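PDB 6X23: mbSHANK1 protein from Monosiga brevicollis, which binds a peptide of the potassium channel GIRK3 through its PDZ domain, the part present here, and may serve as a receptor adaptor. Local coordinates for residues K12-M18 and D90-I96; L28-H33 and W76-V82; Q41-N47 and L59-L65. All coordinates share one frame. Residues are numbered along the deposited sequence.

Overall arrangement
All three contacts lie within one PDZ domain, all partly buried. Interaction 1 is a regular antiparallel strand pair, with an apolar inner face and an outer face mixing apolar groups with D14 and R95. Interaction 3 is an irregular join with three backbone hydrogen bonds, one R64 side-chain bond and the buried V45. The two touch in the core, where L15 meets L59 and F94 packs on L65 of the neighbouring strand. Interaction 2 lies about 17 Å from interaction 1 centre to centre, across the chain's centre. It lines the peptide groove: L28 packs on V81 and V82, and H78 lies against strand backbone. Q43 ties interaction 3 to H78, and W44 pairs with S29.

Interaction 1: residues K12-M18 and D90-I96; sequences KMDLIIM and DVVAFRI
K12-M18 and V91-I96 are extended, neighbouring antiparallel strands of the PDZ fold, near the two ends of the domain. Their axes approach to 4.7 Å and run at 163°. Hydrogen-bonded pairs are M13 with I96, L15 with F94 and I17 with V92. Each carries two backbone bonds. M13 N donates to I96 O at 3.0 Å and I96 N to M13 O at 3.0 Å. L15 N to F94 O is 2.7 Å and F94 N to L15 O is 2.9 Å. I17 N to V92 O and V92 N to I17 O are both 3.0 Å. The non-hydrogen-bonded pairs D14-R95, I16-A93 and M18-V91 alternate with them, with CA atoms 4.4 to 4.5 Å apart.

Side chains therefore alternate between two faces. L15, I17, V92, F94 and I96 point into the core. I17 CD1 packs against F94 CD2 at 3.6 Å, and L15 CD1 lies 4.1 Å from I96 CG1. F24 and helix 53-57 cover I17, and L65 and L68 pack on F94.

The other face carries D14, I16, M18, V91, A93 and R95. I16 CG2 meets V91 CG1 at 3.6 Å, and M18 SD meets V91 CG2 at 3.8 Å. R95 is fully extended and makes a salt bridge to E67. D14 is not salt-bridged to R95. Water 2 joins them instead, 3.0 Å from D14 OD2 and, by a weak bond, 2.7 Å from R95 NE. K12 NZ lies over one guanidinium face, a like charge 3.7 Å from R95 NH2. Water 1 accepts from K12 NZ at 2.9 Å and weakly from R95 NH2 at 3.1 Å.

Interaction 2: residues L28-H33 and W76-V82; sequences LSGATH and WSHRKVV
H78 lays its imidazole against the backbone of L28-G30. The residue is the first of helix 78-87, with chi1 at t and chi2 at 81°. Its CB points toward the strand. The ring edge faces L28 O, which is 3.2 Å from H78 CE1, and S29 N lies near the same plane. ND1 bonds to Q43. NE2 is hydrogen-bonded to a polar side chain of the bound peptide.

Further along the helix, V81 CG1 packs on L28 CD2 at 3.4 Å. V82 CG2 is 4.2 Å from the same L28 CD2. L28 has chi1 at t and chi2 at p, and it also touches I85.

S77 is the N-cap residue. Its OG, with chi1 at p, accepts from K80 N at 3.2 Å. The chain leaves strand 26-29 through G30, whose backbone angles (162/-154) would jam a CB against the carbonyl oxygen of S29. It then passes the start of the helix. A31 O comes within 2.9 Å of H78 N, and T32 O within 3.3 Å of S77 CB. A31 O accepts from Q43 NE2.

T32 OG1 is hydrogen-bonded to an acidic side chain of the peptide, and S29 OG pairs with R46. L28 and S29 join an antiparallel ladder with the peptide strand. A peptide added as a strand beside a helix that starts with a ligand-contacting histidine is typical of the class I PDZ binding groove.

Interaction 3: residues Q41-N47 and L59-L65; sequences QGQWVRN and LQAGDRL
Q41-N47 leads into strand 44-48 of the PDZ fold, and L59-L65 leads into strand 64-68. W44 and R64 form a single backbone bridge, with CA atoms 4.1 Å apart. Two bonds flank it. L65 N donates to Q43 O at 3.0 Å, and V45 N to D63 O at 2.8 Å. A third bond, from G62 N to V45 O at 2.6 Å, holds the preceding turn. The N-H and the C=O of V45 are thus both used by the other segment.

The turn is type II, from Q60 to D63. D63 N donates to Q60 O at 2.9 Å. G62 sits at its third position with angles of 92/-25, where a CB would jam against the carbonyl oxygen of A61. D63, with chi1 at m, returns its carboxylate to the turn, and D63 OD2 accepts from Q60 N at 2.6 Å. The same oxygen takes part in a salt bridge with R98 on strand 91-99.

R64 runs back along Q41-Q43, with chi1 and chi2 at t and chi3 at p. R64 NH1 donates to Q41 O at 2.7 Å, while NH2 makes a salt bridge to E10. G42 has angles of 113/178. An ideal CB there would crowd the carbonyl oxygen of Q41 and lie tight against L65 O, at 3.2 Å. The Q43 amide leads away from L59-L65 and hydrogen-bonds H78 ND1 and A31 O. R46 CB points away, and its NE bonds S29 OG.

V45 is the main apolar group. It points toward L59-L65, with V45 CG2 against L59 CD2 at 3.6 Å.

Interaction 1: residues K12-M18 and D90-I96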
# COMPACT_ATOMS: atom_id res chain seq x y z
N LYS A 12 12.25 -0.05 6.28
CA LYS A 12 10.88 -0.45 6.53
C LYS A 12 10.21 0.51 7.52
O LYS A 12 10.86 1.09 8.39
CB LYS A 12 10.84 -1.88 7.07
CG LYS A 12 11.53 -2.89 6.16
CD LYS A 12 11.23 -4.29 6.61
CE LYS A 12 12.40 -5.21 6.38
NZ LYS A 12 12.33 -6.40 7.32
N MET A 13 8.91 0.69 7.36
CA MET A 13 8.18 1.53 8.30
C MET A 13 6.79 0.95 8.45
O MET A 13 6.27 0.34 7.51
CB MET A 13 8.11 3.00 7.83
CG MET A 13 9.40 3.80 8.01
SD MET A 13 9.86 3.93 9.74
CE MET A 13 9.17 5.51 10.28
N ASP A 14 6.18 1.12 9.64
CA ASP A 14 4.81 0.70 9.87
C ASP A 14 3.90 1.91 9.71
O ASP A 14 4.28 3.01 10.04
CB ASP A 14 4.65 0.12 11.27
CG ASP A 14 5.50 -1.11 11.47
OD1 ASP A 14 5.04 -2.19 11.09
OD2 ASP A 14 6.64 -1.02 11.99
N LEU A 15 2.71 1.71 9.16
CA LEU A 15 1.76 2.80 8.93
C LEU A 15 0.37 2.31 9.32
O LEU A 15 0.06 1.14 9.13
CB LEU A 15 1.73 3.22 7.47
CG LEU A 15 2.70 4.17 6.80
CD1 LEU A 15 4.06 3.62 6.90
CD2 LEU A 15 2.27 4.27 5.35
N ILE A 16 -0.45 3.23 9.84
CA ILE A 16 -1.86 2.98 10.15
C ILE A 16 -2.67 4.08 9.50
O ILE A 16 -2.36 5.27 9.66
CB ILE A 16 -2.14 2.93 11.66
CG1 ILE A 16 -1.31 1.82 12.32
CG2 ILE A 16 -3.59 2.57 11.90
CD1 ILE A 16 -1.49 1.71 13.81
N ILE A 17 -3.70 3.68 8.76
CA ILE A 17 -4.47 4.58 7.91
C ILE A 17 -5.95 4.35 8.18
O ILE A 17 -6.43 3.20 8.10
CB ILE A 17 -4.17 4.36 6.41
CG1 ILE A 17 -2.68 4.09 6.20
CG2 ILE A 17 -4.57 5.57 5.62
CD1 ILE A 17 -2.29 3.91 4.73
N MET A 18 -6.67 5.41 8.52
CA MET A 18 -8.12 5.40 8.69
C MET A 18 -8.74 5.53 7.30
O MET A 18 -8.23 6.27 6.46
CB MET A 18 -8.58 6.57 9.56
CG MET A 18 -7.93 6.69 10.95
SD MET A 18 -8.33 5.41 12.14
CE MET A 18 -7.29 5.82 13.55
N ASP A 90 -12.58 -0.04 8.65
CA ASP A 90 -12.34 1.39 8.71
C ASP A 90 -10.87 1.72 8.87
O ASP A 90 -10.46 2.83 8.51
CB ASP A 90 -13.17 1.98 9.85
CG ASP A 90 -14.62 2.14 9.46
OD1 ASP A 90 -14.87 2.19 8.22
OD2 ASP A 90 -15.48 2.21 10.36
N VAL A 91 -10.08 0.79 9.38
CA VAL A 91 -8.67 0.98 9.61
C VAL A 91 -7.89 -0.10 8.88
O VAL A 91 -8.34 -1.24 8.78
CB VAL A 91 -8.37 0.95 11.11
CG1 VAL A 91 -6.97 1.44 11.37
CG2 VAL A 91 -9.38 1.79 11.85
N VAL A 92 -6.70 0.25 8.42
CA VAL A 92 -5.78 -0.70 7.80
C VAL A 92 -4.40 -0.40 8.37
O VAL A 92 -4.11 0.73 8.75
CB VAL A 92 -5.76 -0.59 6.25
CG1 VAL A 92 -5.00 0.64 5.81
CG2 VAL A 92 -5.17 -1.80 5.61
N ALA A 93 -3.56 -1.42 8.43
CA ALA A 93 -2.16 -1.25 8.79
C ALA A 93 -1.29 -1.87 7.71
O ALA A 93 -1.57 -2.97 7.21
CB ALA A 93 -1.84 -1.89 10.14
N PHE A 94 -0.25 -1.13 7.34
CA PHE A 94 0.73 -1.51 6.34
C PHE A 94 2.10 -1.50 6.99
O PHE A 94 2.39 -0.62 7.81
CB PHE A 94 0.74 -0.52 5.15
CG PHE A 94 -0.51 -0.55 4.31
CD1 PHE A 94 -1.11 -1.74 3.98
CD2 PHE A 94 -1.10 0.63 3.88
CE1 PHE A 94 -2.27 -1.77 3.21
CE2 PHE A 94 -2.27 0.61 3.13
CZ PHE A 94 -2.84 -0.60 2.80
N ARG A 95 2.92 -2.47 6.63
CA ARG A 95 4.37 -2.34 6.70
C ARG A 95 4.90 -2.27 5.28
O ARG A 95 4.52 -3.08 4.44
CB ARG A 95 4.98 -3.52 7.45
CG ARG A 95 6.49 -3.44 7.63
CD ARG A 95 6.95 -4.59 8.45
NE ARG A 95 8.32 -4.38 8.90
CZ ARG A 95 8.98 -5.26 9.64
NH1 ARG A 95 8.38 -6.40 10.00
NH2 ARG A 95 10.23 -5.02 10.02
N ILE A 96 5.76 -1.30 5.01
CA ILE A 96 6.23 -1.03 3.66
C ILE A 96 7.74 -0.86 3.65
O ILE A 96 8.38 -0.62 4.68
CB ILE A 96 5.57 0.21 3.05
CG1 ILE A 96 5.80 1.43 3.97
CG2 ILE A 96 4.11 -0.09 2.74
CD1 ILE A 96 6.96 2.36 3.53
O HOH W 1 12.84 -6.74 10.15
O HOH W 2 8.57 -1.87 9.92

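Interaction 2: residues L28-H33 and W76-V82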
# COMPACT_ATOMS: atom_id res chain seq x y z
N LEU A 28 -2.74 1.21 -5.86
CA LEU A 28 -1.76 0.18 -5.66
C LEU A 28 -1.45 -0.44 -7.02
O LEU A 28 -2.27 -0.42 -7.93
CB LEU A 28 -2.30 -0.85 -4.69
CG LEU A 28 -1.25 -1.76 -4.12
CD1 LEU A 28 -0.31 -0.96 -3.22
CD2 LEU A 28 -1.97 -2.87 -3.41
N SER A 29 -0.25 -0.96 -7.17
CA SER A 29 0.16 -1.37 -8.50
C SER A 29 1.20 -2.46 -8.37
O SER A 29 2.10 -2.35 -7.53
CB SER A 29 0.73 -0.19 -9.27
OG SER A 29 1.26 -0.61 -10.51
N GLY A 30 1.08 -3.50 -9.17
CA GLY A 30 2.16 -4.47 -9.13
C GLY A 30 1.74 -5.80 -9.72
O GLY A 30 0.83 -5.86 -10.55
N ALA A 31 2.42 -6.83 -9.23
CA ALA A 31 2.33 -8.18 -9.79
C ALA A 31 0.90 -8.70 -9.82
O ALA A 31 0.26 -8.84 -8.77
CB ALA A 31 3.21 -9.13 -8.96
N THR A 32 0.41 -9.01 -11.02
CA THR A 32 -0.92 -9.61 -11.14
C THR A 32 -0.94 -11.00 -10.54
O THR A 32 -1.96 -11.42 -9.97
CB THR A 32 -1.36 -9.66 -12.61
OG1 THR A 32 -1.01 -8.44 -13.26
CG2 THR A 32 -2.85 -9.83 -12.68
N HIS A 33 0.15 -11.75 -10.66
CA HIS A 33 0.26 -13.04 -9.99
C HIS A 33 1.58 -13.13 -9.23
O HIS A 33 1.76 -14.01 -8.40
CB HIS A 33 0.17 -14.20 -10.99
CG HIS A 33 -0.82 -13.97 -12.09
ND1 HIS A 33 -2.10 -13.53 -11.87
CD2 HIS A 33 -0.71 -14.16 -13.43
CE1 HIS A 33 -2.74 -13.43 -13.03
NE2 HIS A 33 -1.92 -13.81 -13.99
N TRP A 76 1.80 -11.95 -2.91
CA TRP A 76 0.42 -12.22 -3.26
C TRP A 76 0.11 -11.67 -4.64
O TRP A 76 0.90 -10.96 -5.26
CB TRP A 76 -0.53 -11.58 -2.25
CG TRP A 76 -0.57 -12.23 -0.93
CD1 TRP A 76 0.32 -13.11 -0.42
CD2 TRP A 76 -1.56 -12.03 0.07
NE1 TRP A 76 -0.05 -13.48 0.85
CE2 TRP A 76 -1.22 -12.83 1.16
CE3 TRP A 76 -2.70 -11.25 0.14
CZ2 TRP A 76 -1.98 -12.87 2.32
CZ3 TRP A 76 -3.45 -11.29 1.28
CH2 TRP A 76 -3.10 -12.09 2.35
N SER A 77 -1.08 -12.02 -5.12
CA SER A 77 -1.62 -11.46 -6.35
C SER A 77 -2.15 -10.06 -6.09
O SER A 77 -2.59 -9.74 -4.99
CB SER A 77 -2.76 -12.32 -6.85
OG SER A 77 -3.79 -12.30 -5.88
N HIS A 78 -2.16 -9.24 -7.15
CA HIS A 78 -2.67 -7.89 -7.01
C HIS A 78 -4.09 -7.86 -6.47
O HIS A 78 -4.46 -6.92 -5.75
CB HIS A 78 -2.63 -7.15 -8.34
CG HIS A 78 -3.08 -5.72 -8.25
ND1 HIS A 78 -2.26 -4.70 -7.82
CD2 HIS A 78 -4.27 -5.14 -8.54
CE1 HIS A 78 -2.92 -3.55 -7.85
NE2 HIS A 78 -4.14 -3.79 -8.29
N ARG A 79 -4.91 -8.86 -6.79
CA ARG A 79 -6.31 -8.73 -6.42
C ARG A 79 -6.56 -9.23 -5.01
O ARG A 79 -7.43 -8.69 -4.31
CB ARG A 79 -7.22 -9.47 -7.40
CG ARG A 79 -8.70 -9.17 -7.11
CD ARG A 79 -9.13 -7.86 -7.83
NE ARG A 79 -10.19 -7.14 -7.12
CZ ARG A 79 -10.25 -5.80 -7.01
NH1 ARG A 79 -9.32 -5.02 -7.58
NH2 ARG A 79 -11.26 -5.24 -6.33
N LYS A 80 -5.81 -10.23 -4.56
CA LYS A 80 -5.96 -10.67 -3.18
C LYS A 80 -5.56 -9.56 -2.23
O LYS A 80 -6.26 -9.30 -1.25
CB LYS A 80 -5.14 -11.93 -2.91
CG LYS A 80 -5.43 -12.57 -1.55
CD LYS A 80 -4.85 -13.99 -1.50
CE LYS A 80 -4.50 -14.48 -0.09
NZ LYS A 80 -5.70 -14.77 0.77
N VAL A 81 -4.47 -8.85 -2.54
CA VAL A 81 -4.05 -7.72 -1.72
C VAL A 81 -5.11 -6.63 -1.72
O VAL A 81 -5.54 -6.16 -0.66
CB VAL A 81 -2.69 -7.19 -2.21
CG1 VAL A 81 -2.46 -5.78 -1.69
CG2 VAL A 81 -1.57 -8.13 -1.79
N VAL A 82 -5.57 -6.23 -2.91
CA VAL A 82 -6.56 -5.16 -3.01
C VAL A 82 -7.85 -5.54 -2.28
O VAL A 82 -8.40 -4.74 -1.50
CB VAL A 82 -6.82 -4.82 -4.49
CG1 VAL A 82 -8.11 -4.05 -4.66
CG2 VAL A 82 -5.68 -3.98 -5.01

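Interaction 3: residues Q41-N47 and L59-L65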
# COMPACT_ATOMS: atom_id res chain seq x y z
N GLN A 41 8.50 -9.79 -4.47
CA GLN A 41 8.83 -8.37 -4.44
C GLN A 41 7.60 -7.59 -3.97
O GLN A 41 7.66 -6.92 -2.94
CB GLN A 41 9.34 -7.88 -5.80
CG GLN A 41 9.98 -6.49 -5.75
CD GLN A 41 11.38 -6.47 -5.14
OE1 GLN A 41 11.80 -7.41 -4.48
NE2 GLN A 41 12.10 -5.38 -5.35
N GLY A 42 6.50 -7.66 -4.72
CA GLY A 42 5.19 -7.30 -4.20
C GLY A 42 4.60 -6.05 -4.84
O GLY A 42 5.21 -5.40 -5.70
N GLN A 43 3.38 -5.73 -4.40
CA GLN A 43 2.66 -4.57 -4.92
C GLN A 43 3.31 -3.30 -4.43
O GLN A 43 4.13 -3.32 -3.53
CB GLN A 43 1.20 -4.61 -4.48
CG GLN A 43 0.55 -5.96 -4.63
CD GLN A 43 0.63 -6.46 -6.05
OE1 GLN A 43 0.08 -5.84 -6.97
NE2 GLN A 43 1.35 -7.56 -6.25
N TRP A 44 2.93 -2.16 -5.01
CA TRP A 44 3.54 -0.91 -4.57
C TRP A 44 2.64 0.28 -4.86
O TRP A 44 1.72 0.22 -5.68
CB TRP A 44 4.91 -0.71 -5.22
CG TRP A 44 4.92 -0.80 -6.70
CD1 TRP A 44 4.92 -1.93 -7.45
CD2 TRP A 44 4.96 0.30 -7.61
NE1 TRP A 44 4.93 -1.61 -8.79
CE2 TRP A 44 4.96 -0.24 -8.92
CE3 TRP A 44 4.98 1.69 -7.46
CZ2 TRP A 44 4.99 0.56 -10.06
CZ3 TRP A 44 5.02 2.48 -8.59
CH2 TRP A 44 5.02 1.91 -9.87
N VAL A 45 2.93 1.37 -4.15
CA VAL A 45 2.17 2.62 -4.20
C VAL A 45 2.71 3.46 -5.35
O VAL A 45 3.92 3.71 -5.43
CB VAL A 45 2.28 3.37 -2.86
CG1 VAL A 45 1.34 4.58 -2.82
CG2 VAL A 45 2.03 2.43 -1.68
N ARG A 46 1.84 3.69 -6.33
CA ARG A 46 2.17 4.38 -7.61
C ARG A 46 1.92 5.88 -7.52
O ARG A 46 2.60 6.59 -8.27
CB ARG A 46 1.37 3.84 -8.80
CG ARG A 46 2.05 4.02 -10.14
CD ARG A 46 1.57 3.05 -11.21
NE ARG A 46 2.52 2.02 -11.63
CZ ARG A 46 3.52 2.22 -12.48
NH1 ARG A 46 4.33 1.22 -12.81
NH2 ARG A 46 3.73 3.41 -13.01
N ASN A 47 1.00 6.29 -6.66
CA ASN A 47 0.65 7.71 -6.40
C ASN A 47 -0.29 7.76 -5.19
O ASN A 47 -0.85 6.75 -4.87
CB ASN A 47 0.07 8.44 -7.61
CG ASN A 47 -1.43 8.30 -7.74
OD1 ASN A 47 -2.17 9.00 -7.07
ND2 ASN A 47 -1.86 7.41 -8.61
N LEU A 59 1.96 7.58 3.80
CA LEU A 59 2.25 6.73 2.67
C LEU A 59 2.82 7.60 1.55
O LEU A 59 2.38 8.74 1.38
CB LEU A 59 0.98 6.01 2.21
CG LEU A 59 1.27 4.88 1.24
CD1 LEU A 59 2.00 3.77 1.99
CD2 LEU A 59 0.02 4.36 0.59
N GLN A 60 3.81 7.11 0.83
CA GLN A 60 4.35 7.90 -0.26
C GLN A 60 4.50 7.05 -1.51
O GLN A 60 4.68 5.83 -1.43
CB GLN A 60 5.71 8.52 0.07
CG GLN A 60 5.84 9.00 1.47
CD GLN A 60 7.01 9.95 1.64
OE1 GLN A 60 8.12 9.55 1.98
NE2 GLN A 60 6.76 11.22 1.40
N ALA A 61 4.47 7.71 -2.66
CA ALA A 61 4.65 7.02 -3.92
C ALA A 61 5.97 6.25 -3.88
O ALA A 61 6.97 6.73 -3.34
CB ALA A 61 4.64 8.01 -5.08
N GLY A 62 5.95 5.04 -4.41
CA GLY A 62 7.11 4.21 -4.38
C GLY A 62 7.18 3.28 -3.19
O GLY A 62 7.84 2.24 -3.27
N ASP A 63 6.52 3.63 -2.08
CA ASP A 63 6.39 2.69 -0.97
C ASP A 63 5.92 1.34 -1.49
O ASP A 63 4.94 1.26 -2.23
CB ASP A 63 5.40 3.21 0.07
CG ASP A 63 5.97 4.32 0.93
OD1 ASP A 63 7.20 4.50 1.05
OD2 ASP A 63 5.14 5.02 1.53
N ARG A 64 6.64 0.30 -1.11
CA ARG A 64 6.34 -1.06 -1.54
C ARG A 64 5.70 -1.82 -0.38
O ARG A 64 6.21 -1.79 0.74
CB ARG A 64 7.61 -1.78 -2.01
CG ARG A 64 7.39 -3.26 -2.29
CD ARG A 64 8.57 -3.84 -3.03
NE ARG A 64 9.80 -3.78 -2.26
CZ ARG A 64 10.17 -4.73 -1.42
NH1 ARG A 64 9.39 -5.79 -1.25
NH2 ARG A 64 11.30 -4.62 -0.75
N LEU A 65 4.62 -2.53 -0.68
CA LEU A 65 3.80 -3.18 0.33
C LEU A 65 4.48 -4.46 0.80
O LEU A 65 4.78 -5.35 -0.01
CB LEU A 65 2.43 -3.48 -0.25
CG LEU A 65 1.37 -3.90 0.76
CD1 LEU A 65 1.41 -3.02 2.02
CD2 LEU A 65 -0.00 -3.85 0.13